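Local coordinates for HcgC (Methanococcus maripaludis S2, PDB 5O4J), which probably transfers a methyl group from S-adenosylmethionine to a carbon of the pyridinol precursor during biosynthesis of the [Fe]-hydrogenase cofactor, at residues Val109-Gly114 / Asp151-Val156. Sequence-based numbering, arbitrary orientation.
With SAH (S-adenosyl-L-homocysteine), chain E; PJL ((3~{E})-3-[(~{E})-3-oxidanylprop-2-enoyl]iminopropanoic acid), chain H.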
loop_
_atom_site.group_PDB
_atom_site.type_symbol
_atom_site.label_atom_id
_atom_site.label_comp_id
_atom_site.label_asym_id
_atom_site.label_seq_id
_atom_site.Cartn_x
_atom_site.Cartn_y
_atom_site.Cartn_z
ATOM N N VAL A 109 11.362 -28.098 -27.232
ATOM C CA VAL A 109 10.424 -28.439 -26.169
ATOM C C VAL A 109 10.268 -27.213 -25.282
ATOM O O VAL A 109 11.261 -26.599 -24.882
ATOM C CB VAL A 109 10.896 -29.660 -25.353
ATOM C CG1 VAL A 109 9.957 -29.943 -24.182
ATOM C CG2 VAL A 109 11.004 -30.896 -26.247
ATOM N N ILE A 110 9.026 -26.846 -24.991
ATOM C CA ILE A 110 8.731 -25.733 -24.100
ATOM C C ILE A 110 7.757 -26.251 -23.057
ATOM O O ILE A 110 6.664 -26.713 -23.406
ATOM C CB ILE A 110 8.138 -24.521 -24.841
ATOM C CG1 ILE A 110 9.104 -24.073 -25.949
ATOM C CG2 ILE A 110 7.860 -23.388 -23.862
ATOM C CD1 ILE A 110 8.622 -22.888 -26.762
ATOM N N ASP A 111 8.145 -26.166 -21.787
ATOM C CA ASP A 111 7.274 -26.540 -20.677
ATOM C C ASP A 111 6.725 -25.272 -20.044
ATOM O O ASP A 111 7.464 -24.518 -19.407
ATOM C CB ASP A 111 8.007 -27.359 -19.623
ATOM C CG ASP A 111 7.209 -27.461 -18.334
ATOM O OD1 ASP A 111 5.964 -27.564 -18.412
ATOM O OD2 ASP A 111 7.815 -27.396 -17.245
ATOM N N LEU A 112 5.422 -25.053 -20.201
ATOM C CA LEU A 112 4.732 -23.909 -19.630
ATOM C C LEU A 112 3.835 -24.296 -18.462
ATOM O O LEU A 112 3.010 -23.477 -18.029
ATOM C CB LEU A 112 3.893 -23.221 -20.712
ATOM C CG LEU A 112 4.661 -22.781 -21.959
ATOM C CD1 LEU A 112 3.715 -22.253 -23.025
ATOM C CD2 LEU A 112 5.681 -21.722 -21.598
ATOM N N THR A 113 3.972 -25.517 -17.932
ATOM C CA THR A 113 2.977 -26.009 -16.983
ATOM C C THR A 113 3.179 -25.441 -15.584
ATOM O O THR A 113 2.217 -25.355 -14.818
ATOM C CB THR A 113 2.973 -27.540 -16.929
ATOM O OG1 THR A 113 4.247 -28.039 -16.501
ATOM C CG2 THR A 113 2.627 -28.117 -18.288
ATOM N N GLY A 114 4.402 -25.069 -15.229
ATOM C CA GLY A 114 4.627 -24.440 -13.939
ATOM C C GLY A 114 4.290 -25.360 -12.782
ATOM O O GLY A 114 4.565 -26.561 -12.809
ATOM N N ASP A 151 14.250 -26.122 -11.794
ATOM C CA ASP A 151 15.623 -26.500 -12.109
ATOM C C ASP A 151 15.739 -27.980 -12.436
ATOM O O ASP A 151 16.561 -28.369 -13.276
ATOM C CB ASP A 151 16.541 -26.146 -10.941
ATOM C CG ASP A 151 16.658 -24.649 -10.721
ATOM O OD1 ASP A 151 17.219 -23.955 -11.592
ATOM O OD2 ASP A 151 16.176 -24.163 -9.675
ATOM N N LYS A 152 14.934 -28.818 -11.785
ATOM C CA LYS A 152 14.979 -30.250 -12.050
ATOM C C LYS A 152 14.403 -30.608 -13.413
ATOM O O LYS A 152 14.666 -31.706 -13.915
ATOM C CB LYS A 152 14.244 -31.013 -10.948
ATOM C CG LYS A 152 14.987 -31.008 -9.623
ATOM C CD LYS A 152 14.306 -31.853 -8.569
ATOM C CE LYS A 152 15.154 -31.924 -7.306
ATOM N NZ LYS A 152 14.533 -32.762 -6.244
ATOM N N ARG A 153 13.611 -29.721 -14.015
ATOM C CA ARG A 153 13.065 -29.960 -15.341
ATOM C C ARG A 153 14.042 -29.614 -16.458
ATOM O O ARG A 153 13.779 -29.952 -17.617
ATOM C CB ARG A 153 11.776 -29.147 -15.511
ATOM C CG ARG A 153 10.705 -29.537 -14.506
ATOM C CD ARG A 153 9.399 -28.806 -14.764
ATOM N NE ARG A 153 8.552 -28.772 -13.573
ATOM C CZ ARG A 153 7.294 -28.339 -13.561
ATOM N NH1 ARG A 153 6.721 -27.910 -14.683
ATOM N NH2 ARG A 153 6.607 -28.343 -12.425
ATOM N N LEU A 154 15.138 -28.934 -16.146
ATOM C CA LEU A 154 16.113 -28.520 -17.156
ATOM C C LEU A 154 17.157 -29.615 -17.361
ATOM O O LEU A 154 18.353 -29.427 -17.147
ATOM C CB LEU A 154 16.772 -27.213 -16.744
ATOM C CG LEU A 154 15.878 -25.986 -16.738
ATOM C CD1 LEU A 154 16.465 -24.962 -15.785
ATOM C CD2 LEU A 154 15.745 -25.436 -18.153
ATOM N N CYS A 155 16.684 -30.775 -17.803
ATOM C CA CYS A 155 17.515 -31.973 -17.824
ATOM C C CYS A 155 17.839 -32.484 -19.220
ATOM O O CYS A 155 18.540 -33.494 -19.339
ATOM C CB CYS A 155 16.843 -33.087 -17.011
ATOM S SG CYS A 155 15.147 -33.434 -17.475
ATOM N N VAL A 156 17.344 -31.843 -20.276
ATOM C CA VAL A 156 17.649 -32.234 -21.648
ATOM C C VAL A 156 17.827 -30.969 -22.477
ATOM O O VAL A 156 17.531 -29.861 -22.031
ATOM C CB VAL A 156 16.554 -33.134 -22.261
ATOM C CG1 VAL A 156 16.458 -34.444 -21.484
ATOM C CG2 VAL A 156 15.215 -32.420 -22.287
HETATM N N SAH E . 2.391 -20.652 -16.640
HETATM C CA SAH E . 1.097 -20.610 -17.385
HETATM C CB SAH E . 0.006 -21.281 -16.551
HETATM C CG SAH E . 0.109 -22.803 -16.613
HETATM S SD SAH E . -1.236 -23.595 -15.766
HETATM C C SAH E . 0.670 -19.202 -17.686
HETATM O O SAH E . -0.417 -19.019 -18.288
HETATM O OXT SAH E . 1.410 -18.283 -17.311
HETATM C "C5'" SAH E . -0.899 -25.301 -16.088
HETATM C "C4'" SAH E . -1.329 -25.748 -17.481
HETATM O "O4'" SAH E . -0.605 -26.937 -17.818
HETATM C "C3'" SAH E . -2.795 -26.135 -17.514
HETATM O "O3'" SAH E . -3.353 -25.941 -18.824
HETATM C "C2'" SAH E . -2.732 -27.595 -17.136
HETATM O "O2'" SAH E . -3.884 -28.356 -17.514
HETATM C "C1'" SAH E . -1.500 -28.052 -17.879
HETATM N N9 SAH E . -0.808 -29.191 -17.256
HETATM C C8 SAH E . -0.618 -29.401 -15.933
HETATM N N7 SAH E . 0.097 -30.540 -15.751
HETATM C C5 SAH E . 0.377 -31.039 -16.972
HETATM C C6 SAH E . 1.104 -32.208 -17.500
HETATM N N6 SAH E . 1.681 -33.089 -16.652
HETATM N N1 SAH E . 1.158 -32.360 -18.838
HETATM C C2 SAH E . 0.597 -31.489 -19.689
HETATM N N3 SAH E . -0.085 -30.404 -19.284
HETATM C C4 SAH E . -0.217 -30.144 -17.960
HETATM O O14 PJL H . -2.025 -19.391 -13.386
HETATM C C12 PJL H . -1.497 -18.696 -12.464
HETATM O O13 PJL H . -1.226 -17.483 -12.568
HETATM C C10 PJL H . -1.135 -19.282 -11.116
HETATM C C4 PJL H . -0.644 -20.703 -11.196
HETATM N N5 PJL H . -1.442 -21.678 -11.221
HETATM C C6 PJL H . -1.043 -22.964 -11.273
HETATM O O8 PJL H . -1.731 -23.855 -10.798
HETATM C C7 PJL H . 0.246 -23.354 -11.894
HETATM C C2 PJL H . 1.076 -22.447 -12.402
HETATM O O1 PJL H . 2.231 -22.749 -12.949
#
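R153 reaches from the loop between helix 142-147 and strand 159-167 to the C-terminal end of strand 108-111 and the loop that follows it, where its guanidinium meets D111, T113 and G114. Leaving CB, the chain turns CG away from its own carbonyl carbon (chi1 -61°) and then runs extended to NE, carrying the guanidinium across the 8.6 Å between the CA atoms of D111 and R153. CD passes 3.3 Å from OD2 of D111, and NE donates a hydrogen bond to OD1 of N149. At the tip, NH1 forms a salt bridge with OD2 of D111 at 2.8 Å, a fairly straight bond to the syn lone pair, with the carboxylate and guanidinium planes nearly coplanar. NH1 also makes weak bonds to OG1 of T113 and O of G114. NH2 completes the grip, donating to G114 O at 2.7 Å from above the carbonyl plane.

The other carboxylate oxygen of D111 turns to that loop: OD1 accepts from T113 N at 2.9 Å, closing an Asx turn, and from T113 OG1 at 2.6 Å through its syn lone pair. V118 N in turn donates to T113 OG1. With chi1 at 61°, T113 directs OG1 into this network, while CG2 packs 3.5 Å from C4 of the S-adenosyl-L-homocysteine adenine. On the backbone, T113 O accepts from O1 of the bound PJL. A leucine in place of R153 would probably leave the buried D111 carboxylate without its countercharge and G114 O without both guanidinium donors. The network probably helps hold the loop after this strand of the Rossmann-like sheet in place, with R153 as a second-shell residue behind T113, which lines the S-adenosyl-L-homocysteine and PJL pockets, and G114, which lines the PJL pocket.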